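Local structure of Ras-associated and pleckstrin homology domains-containing protein 1 (Homo sapiens, 4GN1) at residues 26-29 with 30-34; 122-126 with 127-131; 195-199 with 200-204; 208-211 with 212-216. The protein mediates localized membrane signals, is implicated in regulating lamellipodial dynamics, restrains cell adhesion and targets EVL and VASP to the leading edge. One frame throughout, in Å; residues are numbered along the deposited sequence.

Contact 1: 26-29 with 30-34; sequences QTVR and QVLDN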
loop_
_atom_site.group_PDB
_atom_site.type_symbol
_atom_site.label_atom_id
_atom_site.label_comp_id
_atom_site.label_asym_id
_atom_site.label_seq_id
_atom_site.Cartn_x
_atom_site.Cartn_y
_atom_site.Cartn_z
ATOM N N GLN A 26 -12.285 -12.612 11.458
ATOM C CA GLN A 26 -10.835 -12.697 11.514
ATOM C C GLN A 26 -10.166 -11.535 10.832
ATOM O O GLN A 26 -10.624 -11.066 9.795
ATOM C CB GLN A 26 -10.336 -14.014 10.916
ATOM C CG GLN A 26 -10.526 -15.200 11.853
ATOM C CD GLN A 26 -10.108 -16.513 11.220
ATOM O OE1 GLN A 26 -10.378 -16.755 10.051
ATOM N NE2 GLN A 26 -9.448 -17.352 11.985
ATOM N N THR A 27 -9.080 -11.072 11.432
ATOM C CA THR A 27 -8.187 -10.131 10.784
ATOM C C THR A 27 -7.227 -10.930 9.879
ATOM O O THR A 27 -7.063 -12.148 10.032
ATOM C CB THR A 27 -7.310 -9.428 11.826
ATOM O OG1 THR A 27 -6.474 -10.418 12.402
ATOM C CG2 THR A 27 -8.148 -8.755 12.943
ATOM N N VAL A 28 -6.553 -10.216 8.977
ATOM C CA VAL A 28 -5.512 -10.789 8.109
ATOM C C VAL A 28 -4.400 -11.417 8.956
ATOM O O VAL A 28 -3.888 -12.500 8.635
ATOM C CB VAL A 28 -4.976 -9.724 7.108
ATOM C CG1 VAL A 28 -3.677 -10.173 6.442
ATOM C CG2 VAL A 28 -6.014 -9.442 6.029
ATOM N N ARG A 29 -4.056 -10.732 10.042
ATOM C CA ARG A 29 -3.090 -11.222 11.036
ATOM C C ARG A 29 -3.462 -12.614 11.493
ATOM O O ARG A 29 -2.650 -13.526 11.418
ATOM C CB ARG A 29 -2.994 -10.257 12.239
ATOM C CG ARG A 29 -2.327 -10.808 13.504
ATOM C CD ARG A 29 -0.962 -11.462 13.244
ATOM N NE ARG A 29 -0.091 -10.627 12.414
ATOM C CZ ARG A 29 0.882 -11.086 11.628
ATOM N NH1 ARG A 29 1.128 -12.381 11.558
ATOM N NH2 ARG A 29 1.620 -10.242 10.897
ATOM N N GLN A 30 -4.689 -12.792 11.947
ATOM C CA GLN A 30 -5.154 -14.118 12.351
ATOM C C GLN A 30 -5.101 -15.172 11.251
ATOM O O GLN A 30 -4.784 -16.318 11.520
ATOM C CB GLN A 30 -6.568 -14.040 12.911
ATOM C CG GLN A 30 -6.607 -13.519 14.335
ATOM C CD GLN A 30 -8.000 -13.188 14.786
ATOM O OE1 GLN A 30 -8.654 -12.269 14.261
ATOM N NE2 GLN A 30 -8.465 -13.922 15.782
ATOM N N VAL A 31 -5.444 -14.776 10.032
ATOM C CA VAL A 31 -5.406 -15.652 8.877
ATOM C C VAL A 31 -3.979 -16.017 8.531
ATOM O O VAL A 31 -3.686 -17.181 8.298
ATOM C CB VAL A 31 -6.103 -14.981 7.673
ATOM C CG1 VAL A 31 -5.742 -15.655 6.356
ATOM C CG2 VAL A 31 -7.614 -14.916 7.924
ATOM N N LEU A 32 -3.087 -15.032 8.521
ATOM C CA LEU A 32 -1.659 -15.302 8.335
ATOM C C LEU A 32 -1.056 -16.225 9.403
ATOM O O LEU A 32 -0.243 -17.109 9.081
ATOM C CB LEU A 32 -0.870 -13.997 8.301
ATOM C CG LEU A 32 -0.982 -13.188 7.004
ATOM C CD1 LEU A 32 -0.369 -11.818 7.225
ATOM C CD2 LEU A 32 -0.303 -13.878 5.837
ATOM N N ASP A 33 -1.439 -16.035 10.667
ATOM C CA ASP A 33 -0.944 -16.934 11.716
ATOM C C ASP A 33 -1.303 -18.386 11.412
ATOM O O ASP A 33 -0.485 -19.313 11.635
ATOM C CB ASP A 33 -1.371 -16.492 13.113
ATOM C CG ASP A 33 -0.681 -15.207 13.556
ATOM O OD1 ASP A 33 0.302 -14.764 12.963
ATOM O OD2 ASP A 33 -1.114 -14.592 14.525
ATOM N N ASN A 34 -2.495 -18.586 10.856
ATOM C CA ASN A 34 -2.916 -19.910 10.415
ATOM C C ASN A 34 -2.145 -20.393 9.197
ATOM O O ASN A 34 -1.671 -21.522 9.178
ATOM C CB ASN A 34 -4.430 -19.961 10.169
ATOM C CG ASN A 34 -5.218 -19.932 11.456
ATOM O OD1 ASN A 34 -4.675 -20.185 12.529
ATOM N ND2 ASN A 34 -6.493 -19.599 11.370
#

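Contact 2: 122-126 with 127-131; sequences ECFCG and SSVTV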
loop_
_atom_site.group_PDB
_atom_site.type_symbol
_atom_site.label_atom_id
_atom_site.label_comp_id
_atom_site.label_asym_id
_atom_site.label_seq_id
_atom_site.Cartn_x
_atom_site.Cartn_y
_atom_site.Cartn_z
ATOM N N GLU A 122 7.662 9.201 18.452
ATOM C CA GLU A 122 7.404 10.596 18.100
ATOM C C GLU A 122 6.378 10.767 16.969
ATOM O O GLU A 122 5.548 11.672 17.023
ATOM C CB GLU A 122 8.710 11.329 17.734
ATOM C CG GLU A 122 9.670 11.581 18.901
ATOM C CD GLU A 122 10.932 12.365 18.512
ATOM O OE1 GLU A 122 11.284 12.407 17.310
ATOM O OE2 GLU A 122 11.590 12.938 19.419
ATOM N N CYS A 123 6.423 9.909 15.955
ATOM C CA CYS A 123 5.566 10.039 14.766
ATOM C C CYS A 123 4.176 9.466 14.991
ATOM O O CYS A 123 3.172 10.043 14.574
ATOM C CB CYS A 123 6.230 9.362 13.556
ATOM S SG CYS A 123 5.143 8.725 12.235
ATOM N N PHE A 124 4.119 8.316 15.656
ATOM C CA PHE A 124 2.871 7.559 15.760
ATOM C C PHE A 124 2.126 7.641 17.094
ATOM O O PHE A 124 0.899 7.456 17.124
ATOM C CB PHE A 124 3.123 6.084 15.442
ATOM C CG PHE A 124 3.409 5.803 13.993
ATOM C CD1 PHE A 124 2.371 5.797 13.045
ATOM C CD2 PHE A 124 4.705 5.495 13.579
ATOM C CE1 PHE A 124 2.631 5.511 11.709
ATOM C CE2 PHE A 124 4.977 5.208 12.254
ATOM C CZ PHE A 124 3.943 5.221 11.312
ATOM N N CYS A 125 2.838 7.898 18.194
ATOM C CA CYS A 125 2.233 7.704 19.517
ATOM C C CYS A 125 1.761 8.958 20.253
ATOM O O CYS A 125 1.283 8.866 21.383
ATOM C CB CYS A 125 3.132 6.840 20.414
ATOM S SG CYS A 125 3.425 5.181 19.752
ATOM N N GLY A 126 1.875 10.124 19.629
ATOM C CA GLY A 126 1.404 11.360 20.267
ATOM C C GLY A 126 -0.111 11.323 20.303
ATOM O O GLY A 126 -0.724 10.267 20.136
ATOM N N SER A 127 -0.733 12.472 20.510
ATOM C CA SER A 127 -2.193 12.533 20.448
ATOM C C SER A 127 -2.653 12.295 19.007
ATOM O O SER A 127 -3.714 11.710 18.776
ATOM C CB SER A 127 -2.732 13.850 21.013
ATOM O OG SER A 127 -2.005 14.946 20.505
ATOM N N SER A 128 -1.836 12.731 18.048
ATOM C CA SER A 128 -2.067 12.430 16.633
ATOM C C SER A 128 -0.769 12.049 15.912
ATOM O O SER A 128 0.346 12.318 16.385
ATOM C CB SER A 128 -2.754 13.602 15.928
ATOM O OG SER A 128 -1.799 14.537 15.456
ATOM N N VAL A 129 -0.942 11.401 14.771
ATOM C CA VAL A 129 0.150 11.037 13.891
ATOM C C VAL A 129 0.806 12.296 13.294
ATOM O O VAL A 129 0.142 13.146 12.712
ATOM C CB VAL A 129 -0.363 10.075 12.791
ATOM C CG1 VAL A 129 0.685 9.828 11.723
ATOM C CG2 VAL A 129 -0.781 8.753 13.411
ATOM N N THR A 130 2.115 12.414 13.446
ATOM C CA THR A 130 2.827 13.534 12.834
ATOM C C THR A 130 3.694 13.087 11.647
ATOM O O THR A 130 4.919 12.973 11.763
ATOM C CB THR A 130 3.632 14.332 13.877
ATOM O OG1 THR A 130 4.422 13.418 14.642
ATOM C CG2 THR A 130 2.685 15.105 14.824
ATOM N N VAL A 131 3.025 12.824 10.520
ATOM C CA VAL A 131 3.654 12.550 9.224
ATOM C C VAL A 131 4.497 13.723 8.726
ATOM O O VAL A 131 3.994 14.857 8.652
ATOM C CB VAL A 131 2.605 12.411 8.099
ATOM C CG1 VAL A 131 3.121 11.466 7.013
ATOM C CG2 VAL A 131 1.224 12.035 8.634
#

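Contact 3: 195-199 with 200-204; sequences YKAPT and DYCLV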
loop_
_atom_site.group_PDB
_atom_site.type_symbol
_atom_site.label_atom_id
_atom_site.label_comp_id
_atom_site.label_asym_id
_atom_site.label_seq_id
_atom_site.Cartn_x
_atom_site.Cartn_y
_atom_site.Cartn_z
ATOM N N TYR A 195 0.054 0.257 -19.699
ATOM C CA TYR A 195 -0.405 1.648 -19.768
ATOM C C TYR A 195 0.607 2.612 -20.371
ATOM O O TYR A 195 0.426 3.834 -20.330
ATOM C CB TYR A 195 -0.871 2.139 -18.386
ATOM C CG TYR A 195 -2.164 1.495 -17.922
ATOM C CD1 TYR A 195 -3.368 1.738 -18.595
ATOM C CD2 TYR A 195 -2.185 0.627 -16.824
ATOM C CE1 TYR A 195 -4.554 1.143 -18.184
ATOM C CE2 TYR A 195 -3.371 0.019 -16.400
ATOM C CZ TYR A 195 -4.553 0.285 -17.080
ATOM O OH TYR A 195 -5.735 -0.302 -16.685
ATOM N N LYS A 196 1.676 2.061 -20.932
ATOM C CA LYS A 196 2.774 2.847 -21.540
ATOM C C LYS A 196 3.377 3.857 -20.554
ATOM O O LYS A 196 3.746 4.969 -20.919
ATOM C CB LYS A 196 2.345 3.486 -22.878
ATOM C CG LYS A 196 1.823 2.488 -23.910
ATOM C CD LYS A 196 2.593 1.169 -23.856
ATOM C CE LYS A 196 2.385 0.283 -25.079
ATOM N NZ LYS A 196 2.821 -1.116 -24.790
ATOM N N ALA A 197 3.450 3.425 -19.296
ATOM C CA ALA A 197 4.087 4.158 -18.210
ATOM C C ALA A 197 5.542 4.479 -18.538
ATOM O O ALA A 197 6.241 3.661 -19.159
ATOM C CB ALA A 197 4.005 3.346 -16.933
ATOM N N PRO A 198 6.004 5.671 -18.136
ATOM C CA PRO A 198 7.408 6.066 -18.315
ATOM C C PRO A 198 8.406 5.217 -17.529
ATOM O O PRO A 198 9.560 5.136 -17.926
ATOM C CB PRO A 198 7.439 7.526 -17.839
ATOM C CG PRO A 198 6.210 7.682 -17.017
ATOM C CD PRO A 198 5.188 6.779 -17.626
ATOM N N THR A 199 7.981 4.612 -16.423
ATOM C CA THR A 199 8.770 3.556 -15.757
ATOM C C THR A 199 7.858 2.486 -15.170
ATOM O O THR A 199 6.630 2.604 -15.225
ATOM C CB THR A 199 9.634 4.075 -14.581
ATOM O OG1 THR A 199 8.895 3.931 -13.357
ATOM C CG2 THR A 199 10.109 5.551 -14.794
ATOM N N ASP A 200 8.465 1.467 -14.567
ATOM C CA ASP A 200 7.713 0.454 -13.852
ATOM C C ASP A 200 7.352 0.772 -12.385
ATOM O O ASP A 200 6.620 0.006 -11.729
ATOM C CB ASP A 200 8.415 -0.890 -13.949
ATOM C CG ASP A 200 7.774 -1.799 -14.985
ATOM O OD1 ASP A 200 6.546 -1.644 -15.265
ATOM O OD2 ASP A 200 8.512 -2.668 -15.517
ATOM N N TYR A 201 7.850 1.887 -11.867
ATOM C CA TYR A 201 7.582 2.223 -10.470
ATOM C C TYR A 201 6.237 2.968 -10.315
ATOM O O TYR A 201 6.190 4.198 -10.232
ATOM C CB TYR A 201 8.774 2.956 -9.865
ATOM C CG TYR A 201 10.069 2.288 -10.226
ATOM C CD1 TYR A 201 10.376 1.021 -9.723
ATOM C CD2 TYR A 201 10.987 2.897 -11.089
ATOM C CE1 TYR A 201 11.564 0.382 -10.048
ATOM C CE2 TYR A 201 12.182 2.268 -11.421
ATOM C CZ TYR A 201 12.464 1.004 -10.896
ATOM O OH TYR A 201 13.645 0.335 -11.201
ATOM N N CYS A 202 5.158 2.185 -10.300
ATOM C CA CYS A 202 3.792 2.696 -10.344
ATOM C C CYS A 202 2.945 2.353 -9.126
ATOM O O CYS A 202 2.900 1.194 -8.684
ATOM C CB CYS A 202 3.071 2.161 -11.580
ATOM S SG CYS A 202 3.621 2.840 -13.152
ATOM N N LEU A 203 2.237 3.359 -8.617
ATOM C CA LEU A 203 1.210 3.151 -7.583
ATOM C C LEU A 203 -0.204 3.544 -8.080
ATOM O O LEU A 203 -0.345 4.398 -8.959
ATOM C CB LEU A 203 1.567 3.903 -6.309
ATOM C CG LEU A 203 1.604 5.434 -6.369
ATOM C CD1 LEU A 203 1.331 5.986 -4.972
ATOM C CD2 LEU A 203 2.931 5.954 -6.882
ATOM N N VAL A 204 -1.233 2.911 -7.517
ATOM C CA VAL A 204 -2.601 3.080 -7.973
ATOM C C VAL A 204 -3.441 3.308 -6.739
ATOM O O VAL A 204 -3.276 2.615 -5.729
ATOM C CB VAL A 204 -3.150 1.833 -8.731
ATOM C CG1 VAL A 204 -4.580 2.056 -9.217
ATOM C CG2 VAL A 204 -2.286 1.458 -9.923
#

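Contact 4: 208-211 with 212-216; sequences PQIQ and KKSQY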
loop_
_atom_site.group_PDB
_atom_site.type_symbol
_atom_site.label_atom_id
_atom_site.label_comp_id
_atom_site.label_asym_id
_atom_site.label_seq_id
_atom_site.Cartn_x
_atom_site.Cartn_y
_atom_site.Cartn_z
ATOM N N PRO A 208 -12.006 0.613 -2.656
ATOM C CA PRO A 208 -12.041 -0.843 -2.550
ATOM C C PRO A 208 -13.097 -1.495 -3.454
ATOM O O PRO A 208 -12.863 -2.588 -3.950
ATOM C CB PRO A 208 -12.386 -1.089 -1.061
ATOM C CG PRO A 208 -11.910 0.123 -0.351
ATOM C CD PRO A 208 -12.058 1.272 -1.329
ATOM N N GLN A 209 -14.239 -0.838 -3.669
ATOM C CA GLN A 209 -15.366 -1.444 -4.403
ATOM C C GLN A 209 -15.258 -1.450 -5.927
ATOM O O GLN A 209 -16.006 -2.168 -6.587
ATOM C CB GLN A 209 -16.705 -0.824 -3.973
ATOM C CG GLN A 209 -17.044 -1.161 -2.526
ATOM C CD GLN A 209 -18.475 -0.864 -2.142
ATOM O OE1 GLN A 209 -18.751 0.148 -1.519
ATOM N NE2 GLN A 209 -19.394 -1.756 -2.501
ATOM N N ILE A 210 -14.358 -0.647 -6.484
ATOM C CA ILE A 210 -14.158 -0.625 -7.925
ATOM C C ILE A 210 -13.267 -1.799 -8.325
ATOM O O ILE A 210 -12.205 -2.016 -7.747
ATOM C CB ILE A 210 -13.576 0.715 -8.383
ATOM C CG1 ILE A 210 -14.663 1.776 -8.318
ATOM C CG2 ILE A 210 -12.978 0.601 -9.770
ATOM C CD1 ILE A 210 -14.149 3.194 -8.427
ATOM N N GLN A 211 -13.726 -2.563 -9.310
ATOM C CA GLN A 211 -13.104 -3.837 -9.650
ATOM C C GLN A 211 -12.791 -3.960 -11.137
ATOM O O GLN A 211 -12.211 -4.951 -11.556
ATOM C CB GLN A 211 -13.996 -5.003 -9.195
ATOM C CG GLN A 211 -14.088 -5.165 -7.682
ATOM C CD GLN A 211 -12.771 -5.620 -7.072
ATOM O OE1 GLN A 211 -12.156 -6.589 -7.543
ATOM N NE2 GLN A 211 -12.312 -4.902 -6.040
ATOM N N LYS A 212 -13.176 -2.962 -11.924
ATOM C CA LYS A 212 -12.884 -2.932 -13.360
ATOM C C LYS A 212 -12.550 -1.505 -13.792
ATOM O O LYS A 212 -12.397 -0.624 -12.939
ATOM C CB LYS A 212 -14.045 -3.514 -14.192
ATOM C CG LYS A 212 -15.393 -2.884 -13.911
ATOM C CD LYS A 212 -16.460 -3.308 -14.908
ATOM C CE LYS A 212 -17.738 -2.493 -14.682
ATOM N NZ LYS A 212 -18.538 -2.289 -15.929
ATOM N N LYS A 213 -12.436 -1.286 -15.106
ATOM C CA LYS A 213 -11.913 -0.026 -15.639
ATOM C C LYS A 213 -12.785 1.127 -15.181
ATOM O O LYS A 213 -14.014 1.084 -15.298
ATOM C CB LYS A 213 -11.815 -0.034 -17.175
ATOM C CG LYS A 213 -10.864 -1.070 -17.775
ATOM C CD LYS A 213 -9.413 -0.585 -17.882
ATOM C CE LYS A 213 -8.521 -1.617 -18.570
ATOM N NZ LYS A 213 -8.214 -2.800 -17.707
ATOM N N SER A 214 -12.147 2.152 -14.644
ATOM C CA SER A 214 -12.876 3.307 -14.174
ATOM C C SER A 214 -11.958 4.511 -14.234
ATOM O O SER A 214 -10.749 4.409 -13.947
ATOM C CB SER A 214 -13.434 3.083 -12.744
ATOM O OG SER A 214 -14.298 4.136 -12.338
ATOM N N GLN A 215 -12.553 5.633 -14.628
ATOM C CA GLN A 215 -11.897 6.939 -14.669
ATOM C C GLN A 215 -11.519 7.476 -13.265
ATOM O O GLN A 215 -10.696 8.392 -13.159
ATOM C CB GLN A 215 -12.793 7.955 -15.424
ATOM C CG GLN A 215 -14.163 8.173 -14.764
ATOM C CD GLN A 215 -15.141 9.063 -15.534
ATOM O OE1 GLN A 215 -16.315 9.118 -15.194
ATOM N NE2 GLN A 215 -14.666 9.756 -16.558
ATOM N N TYR A 216 -12.126 6.905 -12.216
ATOM C CA TYR A 216 -11.907 7.299 -10.809
ATOM C C TYR A 216 -10.728 6.560 -10.170
ATOM O O TYR A 216 -10.394 6.761 -9.000
ATOM C CB TYR A 216 -13.175 7.079 -9.977
ATOM C CG TYR A 216 -14.423 7.663 -10.579
ATOM C CD1 TYR A 216 -15.523 6.863 -10.851
ATOM C CD2 TYR A 216 -14.501 9.020 -10.892
ATOM C CE1 TYR A 216 -16.678 7.383 -11.406
ATOM C CE2 TYR A 216 -15.650 9.550 -11.451
ATOM C CZ TYR A 216 -16.737 8.721 -11.706
ATOM O OH TYR A 216 -17.880 9.244 -12.276
#

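Contact 1: 26-29 with 30-34
R29 reaches forward over one helical turn to D33, and its bent chain can be followed outward from the backbone. CB and CG stay beside the peptide nitrogen of Q30, the next residue. CD lies about equally close to both carboxylate oxygens of D33, OD2 at 3.4 Å and OD1 at 3.5 Å. Bends at chi2 and chi3 carry the guanidinium across the helix surface, where R29 NH1 forms a salt bridge with D33 OD1 at 2.9 Å. The acid lies near the guanidinium plane, but NH1 stands 34° out of the carboxylate plane on the syn side, and L32 CD1 lies over one guanidinium face. R29 NH2 has a second acid, D64, so the group is held by two carboxylates.

This is the first turn of helix 28-39 in the Ras-associating domain, a ubiquitin-like fold, and it starts with a capping box. T27 OG1 accepts from Q30 N at 3.0 Å, while T27 N gives a nearly straight bond (171°) to Q30 OE1 at 3.1 Å. On the buried side V28 CG1 lies beside L32 CD1 at 3.8 Å, both side chains touching L49 of strand 47-53.

Contact 2: 122-126 with 127-131
C123 and T130 meet where the chain doubles back after helix 113-124, a reversal that starts the linker to strand 135-141 of the PH domain. T130 N donates to C123 O at 2.8 Å, in the carbonyl plane and with an N-H...O angle of 158°. The same oxygen also receives a CA-H...O contact from V129, whose CA is 3.3 Å from C123 O. Two neighbouring residues of the returning chain thus converge on one carbonyl of the last helical turn.

Next come the side chains. V129 CG1 lies 3.8 Å from C123 O, and the other methyl, V129 CG2, approaches F124 CD1 obliquely at 4.3 Å. Farther out, I237 of helix 225-240 touches F124, V129 and V131, so the reversal is packed against this helix of the PH domain. Separately, the F124 ring meets that of F95, in helix 93-96, with the two planes about 20° apart. G126 and S127 form the exposed bend. With chi1 at 50°, T130 OG1 is turned back toward the helix end, 3.6 Å from C123 CA and 3.2 Å from E122 O.

Contact 3: 195-199 with 200-204
T199 OG1 lies against the Y201 side chain, 3.3 Å from Y201 CD2, so that the hydroxyl sits obliquely beside the CD2 corner of the ring. The same oxygen accepts the backbone hydrogen of Y201, with T199 OG1 and Y201 N 2.7 Å apart and an N-H...O angle of 160°. A chi1 of 93°, well away from a staggered value, turns OG1 forward along the chain to meet that N-H. The hydroxyl is also hydrogen-bonded to C222 O, so it ties the bend to the chain just past the end of strand 218-221 as well as to its own backbone.

Y201 is the centre of an inverse gamma turn, in which C202 N makes a weak bond to D200 O at 3.0 Å. The turn leads the chain from the loop after helix 191-194 into strand 202-206 of the PH-domain barrel. Beyond it, C202 SG comes back to the loop: it lies 3.8 Å from A197 CB and 3.7 Å from T199 O, and both A197 and C202 also touch Y191. Y201 packs on V225 and L228 of helix 225-240, the helix that closes one end of the PH barrel. D200 OD1 accepts from R192 N, joining the turn to the helix that precedes the loop.

Contact 4: 208-211 with 212-216
I210 is the residue that meets the returning half of the loop between strands 202-206 and 218-221, a connection at the surface of the PH domain. The first residue of 212-216 to touch it is K212, whose carbonyl faces the side chain: I210 CG2 lies 3.4 Å from K212 O. The K212 side chain runs outward from the bend, extended beyond CG, and touches E55. K213 likewise turns from I210 and packs on Y195. At S214 the chain faces back across the loop. S214 CB is 3.9 Å from I210 CG2, and S214 OG, anti to its backbone N with chi1 at -172°, comes to 4.0 Å from I210 CD1, so the serine spans both branches of the isoleucine. Q215 leads the chain on and lays its CG over the centre of one face of the Y216 ring. Y216 itself brings CB, rather than its ring, to I210, with Y216 CB 4.3 Å from I210 CD1.

No hydrogen bond joins the two halves; across the loop they meet through van der Waals contacts. The polar closure belongs to the first half, where Q211 is bent at chi2. Q211 OE1 takes a bond from N81 ND2 of the Ras-associating domain, linking the two domains. Q211 NE2 bonds weakly to a malonate ion, probably from the crystallisation liquor, and donates to P208 O at 3.2 Å, that oxygen lying nearly in the amide plane.

The four sites illustrate how local contacts change with their place in a fold: contacts 1 to 3 are partly buried, while contact 4 lies at the surface. Contact 1 starts a helix of the Ras-associating domain, combining a polar cap and a salt bridge with a buried apolar side; contact 2 ends another helix and relies on one backbone carbonyl. Contacts 3 and 4 both belong to the PH domain and flank strand 202-206, at its entry and beyond its exit. Contact 3 uses a shared hydroxyl, whereas contact 4 has no hydrogen bond between its halves. These two touch through Y195 OH and K213 CE, 3.6 Å apart. Helix 225-240 packs against side chains of both contacts 2 and 3, though their centres are about 32 Å apart.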